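Local coordinates for uncharacterized protein YLR132C (Kluyveromyces marxianus, PDB 6PFQ) that probably acts as a U6 snRNA exoribonuclease of the 2H phosphodiesterase superfamily, at residues A[15-19]-A[197-201]; A[36-42]-A[182-187]; A[63-69]-A[134-139]; A[113-119]-A[153-159]. All coordinates share one frame; numbering follows the deposited sequence.

Two contacts enclose a crossed pair. From the N terminus, residues 15-19 leave strand 9-16 and meet residues 197-201 near the end of the chain, so interaction 1 closes the outermost loop. Inside it, interaction 2 joins the end of helix 20-39 to that of helix 169-186. Interactions 3 and 4 are nested within both and cross, their segments alternating along the chain: 63-69 pairs with 134-139, and 113-119 with 153-159. Interaction 4, in the six-stranded sheet, touches each of the others: Leu16 packs on Val155, Val183 on Leu115, and Leu63 on Leu153. Interaction 1 bridges the two sheets, whereas interaction 3 fastens helix 121-137 to strand 59-68 of the four-stranded one.

Interaction 1 of 4, residues A[15-19]-A[197-201]; sequences ELRLD and NLQFR
Leu16, at the end of strand 9-16, and Phe200, at the start of strand 200-202, meet where the two antiparallel sheets of this fold approach each other. Leu16 lies across the aromatic ring at about a right angle, its CB centred over one face, 3.9 Å from the ring centroid of Phe200 and only 5° off the normal, a CH-pi contact. Its two methyls spread over the same ring: Leu16 CD2 approaches Phe200 CG at 3.9 Å, and Leu16 CD1 lies near Phe200 CD1 and CE1. With CG anti to the carbonyl carbon (chi1 -52°), the Phe200 ring extends toward segment 15-19. At the ring edge, Arg17 O comes within 3.6 Å of Phe200 CE2, near the ring plane.

Further on, Leu18 meets the ring obliquely, with Leu18 CD1 3.8 Å from Phe200 CZ, and Leu18 CG lies 4.1 Å from Leu198 CD1. Leu198 centres an inverse gamma turn, closed by a weak bond from Gln199 N to Asn197 O. Asp19 N-caps helix 20-39 through Gln22 N, while the side chain of Gln22 bonds Asn197 O. No hydrogen bond spans the two segments themselves. Leu16 pairs with Leu59 and Phe200 with Val96, in different sheets, so this is side-chain packing between the sheets of the two-lobed 2H phosphodiesterase fold.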
# COMPACT_ATOMS: atom_id res chain seq x y z
N GLU A 15 3.97 -8.11 -3.20
CA GLU A 15 2.64 -8.68 -3.38
C GLU A 15 2.34 -9.65 -2.24
O GLU A 15 3.19 -10.49 -1.92
CB GLU A 15 2.57 -9.39 -4.74
CG GLU A 15 1.31 -10.11 -5.00
CD GLU A 15 1.38 -10.83 -6.34
OE1 GLU A 15 1.13 -10.18 -7.37
OE2 GLU A 15 1.72 -12.03 -6.33
N LEU A 16 1.16 -9.52 -1.63
CA LEU A 16 0.75 -10.27 -0.44
C LEU A 16 -0.50 -11.09 -0.78
O LEU A 16 -1.60 -10.54 -0.87
CB LEU A 16 0.45 -9.35 0.75
CG LEU A 16 1.47 -8.24 1.01
CD1 LEU A 16 0.95 -7.38 2.18
CD2 LEU A 16 2.84 -8.87 1.37
N ARG A 17 -0.33 -12.39 -0.98
CA ARG A 17 -1.47 -13.25 -1.26
C ARG A 17 -2.00 -13.78 0.06
O ARG A 17 -1.24 -14.35 0.85
CB ARG A 17 -1.08 -14.37 -2.22
CG ARG A 17 -0.63 -13.84 -3.60
CD ARG A 17 -0.05 -14.95 -4.50
NE ARG A 17 -0.91 -16.12 -4.44
CZ ARG A 17 -1.92 -16.33 -5.28
NH1 ARG A 17 -2.18 -15.46 -6.25
NH2 ARG A 17 -2.68 -17.40 -5.15
N LEU A 18 -3.28 -13.53 0.33
CA LEU A 18 -3.91 -13.93 1.59
C LEU A 18 -4.38 -15.37 1.53
O LEU A 18 -4.92 -15.81 0.51
CB LEU A 18 -5.11 -13.03 1.93
CG LEU A 18 -4.85 -11.67 2.57
CD1 LEU A 18 -3.98 -10.78 1.70
CD2 LEU A 18 -6.18 -11.02 2.89
N ASP A 19 -4.19 -16.08 2.61
CA ASP A 19 -4.76 -17.41 2.69
C ASP A 19 -6.20 -17.31 3.15
O ASP A 19 -6.71 -16.23 3.45
CB ASP A 19 -3.94 -18.32 3.61
CG ASP A 19 -3.96 -17.88 5.06
OD1 ASP A 19 -4.86 -17.16 5.52
OD2 ASP A 19 -3.06 -18.29 5.79
N ASN A 197 -2.55 -11.86 12.56
CA ASN A 197 -2.76 -12.82 11.49
C ASN A 197 -2.32 -12.36 10.10
O ASN A 197 -2.08 -13.21 9.23
CB ASN A 197 -4.24 -13.17 11.42
CG ASN A 197 -4.63 -14.08 12.53
OD1 ASN A 197 -4.44 -15.29 12.42
ND2 ASN A 197 -5.15 -13.52 13.63
N LEU A 198 -2.26 -11.05 9.86
CA LEU A 198 -1.92 -10.51 8.54
C LEU A 198 -0.41 -10.30 8.49
O LEU A 198 0.13 -9.19 8.56
CB LEU A 198 -2.72 -9.22 8.26
CG LEU A 198 -4.11 -9.45 7.59
CD1 LEU A 198 -3.96 -10.02 6.17
CD2 LEU A 198 -5.04 -10.34 8.44
N GLN A 199 0.29 -11.44 8.45
CA GLN A 199 1.74 -11.45 8.35
C GLN A 199 2.14 -12.34 7.17
O GLN A 199 1.44 -13.30 6.83
CB GLN A 199 2.40 -11.96 9.64
CG GLN A 199 1.84 -11.26 10.87
CD GLN A 199 2.67 -11.50 12.11
OE1 GLN A 199 3.79 -12.01 12.04
NE2 GLN A 199 2.12 -11.12 13.27
N PHE A 200 3.26 -11.97 6.54
CA PHE A 200 3.69 -12.55 5.28
C PHE A 200 5.21 -12.62 5.24
O PHE A 200 5.91 -11.85 5.91
CB PHE A 200 3.17 -11.74 4.07
CG PHE A 200 1.70 -11.47 4.10
CD1 PHE A 200 1.20 -10.36 4.76
CD2 PHE A 200 0.82 -12.32 3.45
CE1 PHE A 200 -0.17 -10.11 4.80
CE2 PHE A 200 -0.56 -12.07 3.49
CZ PHE A 200 -1.04 -10.97 4.17
N ARG A 201 5.74 -13.51 4.41
CA ARG A 201 7.16 -13.49 4.07
C ARG A 201 7.27 -13.45 2.56
O ARG A 201 6.72 -14.32 1.88
CB ARG A 201 7.90 -14.71 4.61
CG ARG A 201 9.42 -14.66 4.37
CD ARG A 201 10.20 -15.65 5.26
NE ARG A 201 10.25 -15.23 6.66
CZ ARG A 201 11.05 -14.28 7.14
NH1 ARG A 201 11.89 -13.61 6.35
NH2 ARG A 201 11.00 -13.99 8.43

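Interaction 2 of 4, residues A[36-42]-A[182-187]; sequences VMDTHHR and LVATEA
Leu182 and Glu186, one turn apart on helix 169-186, approach the imidazole of His40 from different directions, one over the ring and the other at its rim. The methyl CD1 of Leu182 sits over the centre of the face, 3.7 Å from the ring centroid of His40, as a CH-pi contact. Glu186 arrives from the opposite direction to His40, its chain extended beyond CG, and takes the bond from His40 NE2 on the syn side of OE1 at 2.6 Å. The N-H...O angle is bent to 138°, the bond leaves both the ring plane and the carboxylate plane by a similar tilt, and the two planes stand 57° apart. This His-carboxylate pairing would probably polarise the imidazole.

The histidine stands where helix 20-39 ends: a Schellman motif, with His41 of positive phi as its C-prime residue, links Arg42 N to Met37 O and His41 N to Asp38 O. The contact thus joins the C-terminal ends of two helices, away from the UMP site.

With CG of Leu182 anti to the backbone N (chi1 176°), its other methyl reaches the buried Met37. The bent Met37 chain slides past Leu182 in the opposite direction, putting Met37 CE 3.7 Å from Leu182 CD2 and 3.7 Å from Val183 CG1. Arg42 CG and NE also lie near Leu182 CD2, while the Arg42 guanidinium is held by Ser178 OG and Arg175 O. Val36 straddles the end of the opposing helix: Val36 CG1 packs 4.0 Å from Glu186 CB, and Val36 CG2 lies 4.0 Å from Ala187 CB.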
# COMPACT_ATOMS: atom_id res chain seq x y z
N VAL A 36 -19.31 1.05 11.67
CA VAL A 36 -19.06 2.36 12.25
C VAL A 36 -19.24 3.48 11.20
O VAL A 36 -19.81 4.53 11.50
CB VAL A 36 -17.66 2.40 12.88
CG1 VAL A 36 -17.37 3.79 13.41
CG2 VAL A 36 -17.54 1.34 14.00
N MET A 37 -18.78 3.27 9.96
CA MET A 37 -19.02 4.29 8.94
C MET A 37 -20.52 4.52 8.74
O MET A 37 -20.99 5.66 8.66
CB MET A 37 -18.35 3.92 7.61
CG MET A 37 -16.84 3.66 7.69
SD MET A 37 -15.95 5.12 8.28
CE MET A 37 -15.84 4.74 10.04
N ASP A 38 -21.30 3.44 8.68
CA ASP A 38 -22.75 3.58 8.52
C ASP A 38 -23.36 4.38 9.66
O ASP A 38 -24.18 5.27 9.43
CB ASP A 38 -23.41 2.20 8.48
CG ASP A 38 -23.22 1.50 7.18
OD1 ASP A 38 -22.92 2.18 6.19
OD2 ASP A 38 -23.38 0.25 7.14
N THR A 39 -23.02 4.01 10.90
CA THR A 39 -23.56 4.72 12.06
C THR A 39 -23.31 6.21 11.96
O THR A 39 -24.18 7.03 12.32
CB THR A 39 -22.89 4.18 13.31
OG1 THR A 39 -23.34 2.85 13.53
CG2 THR A 39 -23.17 5.06 14.51
N HIS A 40 -22.15 6.60 11.45
CA HIS A 40 -21.77 8.00 11.39
C HIS A 40 -22.05 8.64 10.04
O HIS A 40 -21.56 9.75 9.80
CB HIS A 40 -20.30 8.14 11.76
CG HIS A 40 -20.05 7.89 13.22
ND1 HIS A 40 -19.99 8.91 14.14
CD2 HIS A 40 -19.90 6.74 13.91
CE1 HIS A 40 -19.79 8.39 15.34
NE2 HIS A 40 -19.72 7.08 15.23
N HIS A 41 -22.80 7.96 9.17
CA HIS A 41 -23.18 8.51 7.86
C HIS A 41 -21.95 8.90 7.05
O HIS A 41 -21.92 9.95 6.38
CB HIS A 41 -24.15 9.68 8.02
CG HIS A 41 -25.37 9.32 8.81
ND1 HIS A 41 -25.58 9.74 10.10
CD2 HIS A 41 -26.42 8.51 8.50
CE1 HIS A 41 -26.72 9.24 10.55
NE2 HIS A 41 -27.24 8.48 9.60
N ARG A 42 -20.94 8.04 7.10
CA ARG A 42 -19.73 8.18 6.30
C ARG A 42 -19.71 7.16 5.17
O ARG A 42 -20.36 6.12 5.24
CB ARG A 42 -18.47 7.97 7.15
CG ARG A 42 -18.39 8.85 8.37
CD ARG A 42 -17.55 10.04 8.08
NE ARG A 42 -17.30 10.85 9.26
CZ ARG A 42 -16.31 11.74 9.33
NH1 ARG A 42 -15.49 11.92 8.29
NH2 ARG A 42 -16.16 12.46 10.43
N LEU A 182 -12.10 9.08 13.65
CA LEU A 182 -13.23 8.19 13.89
C LEU A 182 -12.82 6.72 13.83
O LEU A 182 -13.17 5.94 14.73
CB LEU A 182 -14.35 8.50 12.89
CG LEU A 182 -15.56 7.58 12.98
CD1 LEU A 182 -16.22 7.69 14.36
CD2 LEU A 182 -16.54 7.86 11.81
N VAL A 183 -12.08 6.31 12.79
CA VAL A 183 -11.74 4.89 12.71
C VAL A 183 -10.80 4.53 13.85
O VAL A 183 -10.91 3.42 14.42
CB VAL A 183 -11.15 4.48 11.34
CG1 VAL A 183 -12.16 4.71 10.24
CG2 VAL A 183 -9.82 5.19 11.02
N ALA A 184 -9.93 5.46 14.26
CA ALA A 184 -9.02 5.16 15.36
C ALA A 184 -9.75 5.06 16.70
O ALA A 184 -9.42 4.20 17.53
CB ALA A 184 -7.92 6.23 15.42
N THR A 185 -10.72 5.91 16.95
CA THR A 185 -11.37 5.91 18.26
C THR A 185 -12.50 4.90 18.37
O THR A 185 -12.72 4.34 19.45
CB THR A 185 -11.94 7.30 18.60
OG1 THR A 185 -12.95 7.62 17.65
CG2 THR A 185 -10.90 8.35 18.52
N GLU A 186 -13.23 4.65 17.28
CA GLU A 186 -14.44 3.84 17.37
C GLU A 186 -14.39 2.55 16.57
O GLU A 186 -15.31 1.74 16.72
CB GLU A 186 -15.67 4.64 16.92
CG GLU A 186 -16.08 5.75 17.90
CD GLU A 186 -17.41 6.41 17.54
OE1 GLU A 186 -18.24 5.77 16.87
OE2 GLU A 186 -17.62 7.58 17.94
N ALA A 187 -13.36 2.32 15.74
CA ALA A 187 -13.36 1.15 14.85
C ALA A 187 -12.08 0.33 14.94
O ALA A 187 -11.75 -0.40 14.00
CB ALA A 187 -13.60 1.58 13.41

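Interaction 3 of 4, residues A[63-69]-A[134-139]; sequences LSETMMF and VEKYKP
Pro139 wedges its ring against both Phe69 and Met67. Its CG sits over one face of the Phe69 ring, offset toward the rim and 3.8 Å from the centroid, a CH-pi contact, while Pro139 CD touches Met67 CB at 3.6 Å. Met67 crosses Lys138 at about a right angle, bringing Met67 SD to 3.6 Å from Lys138 CB. Nearer the start of segment 63-69, Val134 CG1 packs on Ser64 CB at 3.6 Å.

Beside these apolar contacts, Lys138 NZ forms a long salt bridge with Glu65 OE2 (3.6 Å) and lies equally far from Glu65 OE1, straddling the carboxylate. Glu65 CG lies between the backbone N and the carbonyl carbon (chi1 57°), and the extended chain beyond carries the carboxylate to Lys138. A water donates to Glu65 OE2 at 2.6 Å and to Pro139 O, tying the glutamate to the backbone.

Further out, Ser64 OG donates to Glu65 O at 2.8 Å and is itself bonded by Leu12 N of strand 9-16. Phe69 also rests on helix 72-88 through Leu75. The whole places the C-terminal end of helix 121-137 against outer strand 59-68 of the four-stranded antiparallel sheet, the strand that carries UMP-binding His60 and Ser62.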
# COMPACT_ATOMS: atom_id res chain seq x y z
N LEU A 63 6.69 0.22 -2.65
CA LEU A 63 8.10 0.42 -2.33
C LEU A 63 8.72 1.57 -3.10
O LEU A 63 9.87 1.95 -2.80
CB LEU A 63 8.90 -0.86 -2.63
CG LEU A 63 8.48 -2.08 -1.82
CD1 LEU A 63 9.25 -3.36 -2.32
CD2 LEU A 63 8.74 -1.84 -0.36
N SER A 64 8.01 2.16 -4.06
CA SER A 64 8.47 3.37 -4.72
C SER A 64 7.27 4.24 -5.06
O SER A 64 6.12 3.76 -5.11
CB SER A 64 9.25 3.08 -6.01
OG SER A 64 8.35 2.59 -6.99
N GLU A 65 7.55 5.52 -5.30
CA GLU A 65 6.60 6.39 -5.98
C GLU A 65 6.40 5.90 -7.42
O GLU A 65 7.04 4.95 -7.88
CB GLU A 65 7.10 7.84 -5.94
CG GLU A 65 8.47 8.02 -6.56
CD GLU A 65 9.15 9.34 -6.21
OE1 GLU A 65 9.17 9.74 -5.03
OE2 GLU A 65 9.67 9.97 -7.16
N THR A 66 5.44 6.52 -8.12
CA THR A 66 5.28 6.30 -9.56
C THR A 66 6.47 6.94 -10.24
O THR A 66 6.62 8.17 -10.23
CB THR A 66 3.98 6.90 -10.06
OG1 THR A 66 2.88 6.18 -9.50
CG2 THR A 66 3.89 6.78 -11.56
N MET A 67 7.37 6.12 -10.78
CA MET A 67 8.61 6.66 -11.32
C MET A 67 8.42 6.97 -12.79
O MET A 67 8.14 6.07 -13.59
CB MET A 67 9.79 5.71 -11.11
CG MET A 67 10.08 5.48 -9.63
SD MET A 67 11.49 4.35 -9.34
CE MET A 67 10.77 2.75 -9.73
N MET A 68 8.59 8.22 -13.16
CA MET A 68 8.37 8.61 -14.54
C MET A 68 9.72 8.85 -15.18
O MET A 68 10.30 9.93 -15.05
CB MET A 68 7.45 9.82 -14.58
CG MET A 68 6.18 9.50 -13.79
SD MET A 68 4.97 10.78 -14.00
CE MET A 68 3.99 10.55 -12.50
N PHE A 69 10.18 7.87 -15.94
CA PHE A 69 11.48 8.01 -16.57
C PHE A 69 11.36 8.82 -17.86
O PHE A 69 10.31 8.88 -18.51
CB PHE A 69 12.05 6.63 -16.87
CG PHE A 69 12.24 5.78 -15.64
CD1 PHE A 69 13.42 5.87 -14.88
CD2 PHE A 69 11.26 4.90 -15.23
CE1 PHE A 69 13.61 5.08 -13.76
CE2 PHE A 69 11.44 4.11 -14.10
CZ PHE A 69 12.61 4.21 -13.36
N VAL A 134 16.19 2.09 -4.31
CA VAL A 134 15.22 2.88 -5.07
C VAL A 134 15.60 4.35 -5.05
O VAL A 134 15.58 5.04 -6.09
CB VAL A 134 13.78 2.66 -4.55
CG1 VAL A 134 12.78 3.55 -5.34
CG2 VAL A 134 13.39 1.18 -4.67
N GLU A 135 15.94 4.88 -3.87
CA GLU A 135 16.30 6.29 -3.79
C GLU A 135 17.51 6.60 -4.65
O GLU A 135 17.62 7.70 -5.20
CB GLU A 135 16.59 6.67 -2.33
N LYS A 136 18.44 5.65 -4.77
CA LYS A 136 19.64 5.89 -5.57
C LYS A 136 19.32 6.02 -7.05
O LYS A 136 19.92 6.84 -7.75
CB LYS A 136 20.66 4.78 -5.33
CG LYS A 136 21.96 4.91 -6.13
CD LYS A 136 23.03 3.94 -5.59
CE LYS A 136 24.30 3.99 -6.43
NZ LYS A 136 25.11 2.75 -6.22
N TYR A 137 18.40 5.21 -7.56
CA TYR A 137 18.19 5.12 -9.00
C TYR A 137 16.92 5.78 -9.51
O TYR A 137 16.73 5.86 -10.72
CB TYR A 137 18.21 3.65 -9.44
CG TYR A 137 19.58 3.05 -9.22
CD1 TYR A 137 20.67 3.47 -9.98
CD2 TYR A 137 19.79 2.08 -8.25
CE1 TYR A 137 21.92 2.94 -9.77
CE2 TYR A 137 21.05 1.53 -8.04
CZ TYR A 137 22.11 1.97 -8.82
OH TYR A 137 23.38 1.47 -8.64
N LYS A 138 16.03 6.25 -8.64
CA LYS A 138 14.76 6.72 -9.17
C LYS A 138 14.95 8.05 -9.91
O LYS A 138 15.93 8.76 -9.68
CB LYS A 138 13.74 6.85 -8.04
CG LYS A 138 13.94 8.02 -7.12
CD LYS A 138 12.90 7.98 -6.02
CE LYS A 138 13.24 8.99 -4.93
NZ LYS A 138 12.68 10.33 -5.29
N PRO A 139 14.09 8.35 -10.88
CA PRO A 139 14.23 9.61 -11.61
C PRO A 139 14.12 10.81 -10.68
O PRO A 139 13.43 10.78 -9.66
CB PRO A 139 13.07 9.60 -12.61
CG PRO A 139 12.47 8.26 -12.56
CD PRO A 139 12.91 7.57 -11.31
O HOH W 1 10.98 9.21 -9.33

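Interaction 4 of 4, residues A[113-119]-A[153-159]; sequences QFLAVGL and LHVSFGV
Phe114 lies side by side with Val159, whose CG2, the branch anti to the backbone N, is set over the centre of the phenyl face, 3.6 Å from the centroid of the Phe114 ring and 10° off its normal. The two strands run antiparallel, and strand 154-161 begins with the His-Val-Ser of an HxS signature, one of the pair found in 2H phosphodiesterases; His154 and Ser156 bind UMP.

A classic beta bulge interrupts the ladder. Leu115 O takes a nearly straight bond from Phe157 N at 2.7 Å (N-H...O angle 173°) and a weak one from Gly158 N at 3.3 Å, shifting the register by one residue. Beyond it, Val117 and Val155 exchange two backbone bonds, and Leu119 N donates to Leu153 O. On one face, Val117 CG2 meets the Phe157 ring obliquely, 3.7 Å from Phe157 CE2.

Ser156, on the other face with Phe114 and Ala116, puts its OG 3.5 Å from Phe114 CB. The His154 ring is held by a bond from ND1 to Asn152 O and by stacking on Tyr105. Its NE2 and Ser156 OG both bond a glycerol oxygen, probably from the crystallisation liquor, while His154 CD2 rests 3.5 Å from Ala116 CB.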
# COMPACT_ATOMS: atom_id res chain seq x y z
N GLN A 113 -9.75 7.22 -0.56
CA GLN A 113 -9.15 7.26 0.76
C GLN A 113 -8.94 5.82 1.21
O GLN A 113 -9.91 5.07 1.33
CB GLN A 113 -10.04 8.06 1.73
CG GLN A 113 -10.06 9.54 1.24
CD GLN A 113 -10.90 10.48 2.08
OE1 GLN A 113 -11.85 10.05 2.73
NE2 GLN A 113 -10.58 11.80 2.01
N PHE A 114 -7.69 5.43 1.40
CA PHE A 114 -7.32 4.05 1.67
C PHE A 114 -7.15 3.82 3.16
O PHE A 114 -6.37 4.51 3.80
CB PHE A 114 -6.00 3.74 0.97
CG PHE A 114 -6.15 3.59 -0.53
CD1 PHE A 114 -6.18 4.72 -1.35
CD2 PHE A 114 -6.25 2.34 -1.10
CE1 PHE A 114 -6.34 4.59 -2.75
CE2 PHE A 114 -6.37 2.20 -2.49
CZ PHE A 114 -6.42 3.34 -3.29
N LEU A 115 -7.84 2.80 3.67
CA LEU A 115 -7.71 2.40 5.07
C LEU A 115 -6.55 1.41 5.16
O LEU A 115 -6.59 0.37 4.49
CB LEU A 115 -9.02 1.73 5.51
CG LEU A 115 -9.04 1.28 6.98
CD1 LEU A 115 -9.09 2.50 7.92
CD2 LEU A 115 -10.26 0.34 7.22
N ALA A 116 -5.55 1.72 5.98
CA ALA A 116 -4.26 1.06 5.96
C ALA A 116 -3.78 0.83 7.39
O ALA A 116 -4.27 1.45 8.35
CB ALA A 116 -3.22 1.90 5.16
N VAL A 117 -2.77 -0.04 7.52
CA VAL A 117 -1.99 -0.18 8.75
C VAL A 117 -0.52 -0.09 8.39
O VAL A 117 -0.09 -0.61 7.35
CB VAL A 117 -2.31 -1.51 9.48
CG1 VAL A 117 -1.60 -1.53 10.89
CG2 VAL A 117 -3.87 -1.68 9.61
N GLY A 118 0.26 0.62 9.21
CA GLY A 118 1.68 0.75 8.94
C GLY A 118 2.47 -0.53 9.18
O GLY A 118 2.11 -1.40 9.98
N LEU A 119 3.60 -0.66 8.48
CA LEU A 119 4.44 -1.83 8.72
C LEU A 119 5.12 -1.77 10.09
O LEU A 119 5.45 -0.69 10.60
CB LEU A 119 5.53 -1.94 7.66
CG LEU A 119 5.20 -2.97 6.54
CD1 LEU A 119 3.90 -2.54 5.79
CD2 LEU A 119 6.36 -3.08 5.54
N LEU A 153 5.62 3.36 5.02
CA LEU A 153 5.33 2.01 4.53
C LEU A 153 4.07 1.48 5.18
O LEU A 153 3.92 1.58 6.39
CB LEU A 153 6.48 1.04 4.84
CG LEU A 153 7.77 1.33 4.05
CD1 LEU A 153 8.89 0.42 4.63
CD2 LEU A 153 7.52 1.05 2.55
N HIS A 154 3.18 0.90 4.37
CA HIS A 154 1.90 0.44 4.91
C HIS A 154 1.31 -0.65 4.01
O HIS A 154 1.75 -0.85 2.88
CB HIS A 154 0.90 1.60 5.02
CG HIS A 154 0.54 2.20 3.68
ND1 HIS A 154 1.35 3.12 3.03
CD2 HIS A 154 -0.54 2.00 2.89
CE1 HIS A 154 0.76 3.49 1.90
NE2 HIS A 154 -0.37 2.81 1.78
N VAL A 155 0.29 -1.34 4.53
CA VAL A 155 -0.60 -2.16 3.70
C VAL A 155 -1.99 -1.54 3.75
O VAL A 155 -2.52 -1.33 4.84
CB VAL A 155 -0.69 -3.61 4.21
CG1 VAL A 155 -1.79 -4.40 3.40
CG2 VAL A 155 0.71 -4.26 4.18
N SER A 156 -2.59 -1.29 2.57
CA SER A 156 -3.97 -0.84 2.52
C SER A 156 -4.92 -2.03 2.44
O SER A 156 -4.67 -3.01 1.72
CB SER A 156 -4.21 0.08 1.32
OG SER A 156 -3.55 1.32 1.55
N PHE A 157 -6.01 -1.94 3.20
CA PHE A 157 -6.98 -3.03 3.28
C PHE A 157 -8.33 -2.70 2.67
O PHE A 157 -9.08 -3.61 2.29
CB PHE A 157 -7.19 -3.45 4.75
CG PHE A 157 -5.96 -4.07 5.36
CD1 PHE A 157 -5.66 -5.40 5.14
CD2 PHE A 157 -5.08 -3.29 6.11
CE1 PHE A 157 -4.51 -5.98 5.68
CE2 PHE A 157 -3.93 -3.86 6.65
CZ PHE A 157 -3.63 -5.20 6.41
N GLY A 158 -8.68 -1.42 2.60
CA GLY A 158 -9.97 -1.03 2.06
C GLY A 158 -9.83 0.32 1.41
O GLY A 158 -8.85 1.03 1.64
N VAL A 159 -10.82 0.69 0.59
CA VAL A 159 -10.72 1.98 -0.09
C VAL A 159 -12.12 2.58 -0.17
O VAL A 159 -13.07 1.89 -0.55
CB VAL A 159 -10.07 1.83 -1.48
CG1 VAL A 159 -10.87 0.90 -2.39
CG2 VAL A 159 -9.86 3.24 -2.12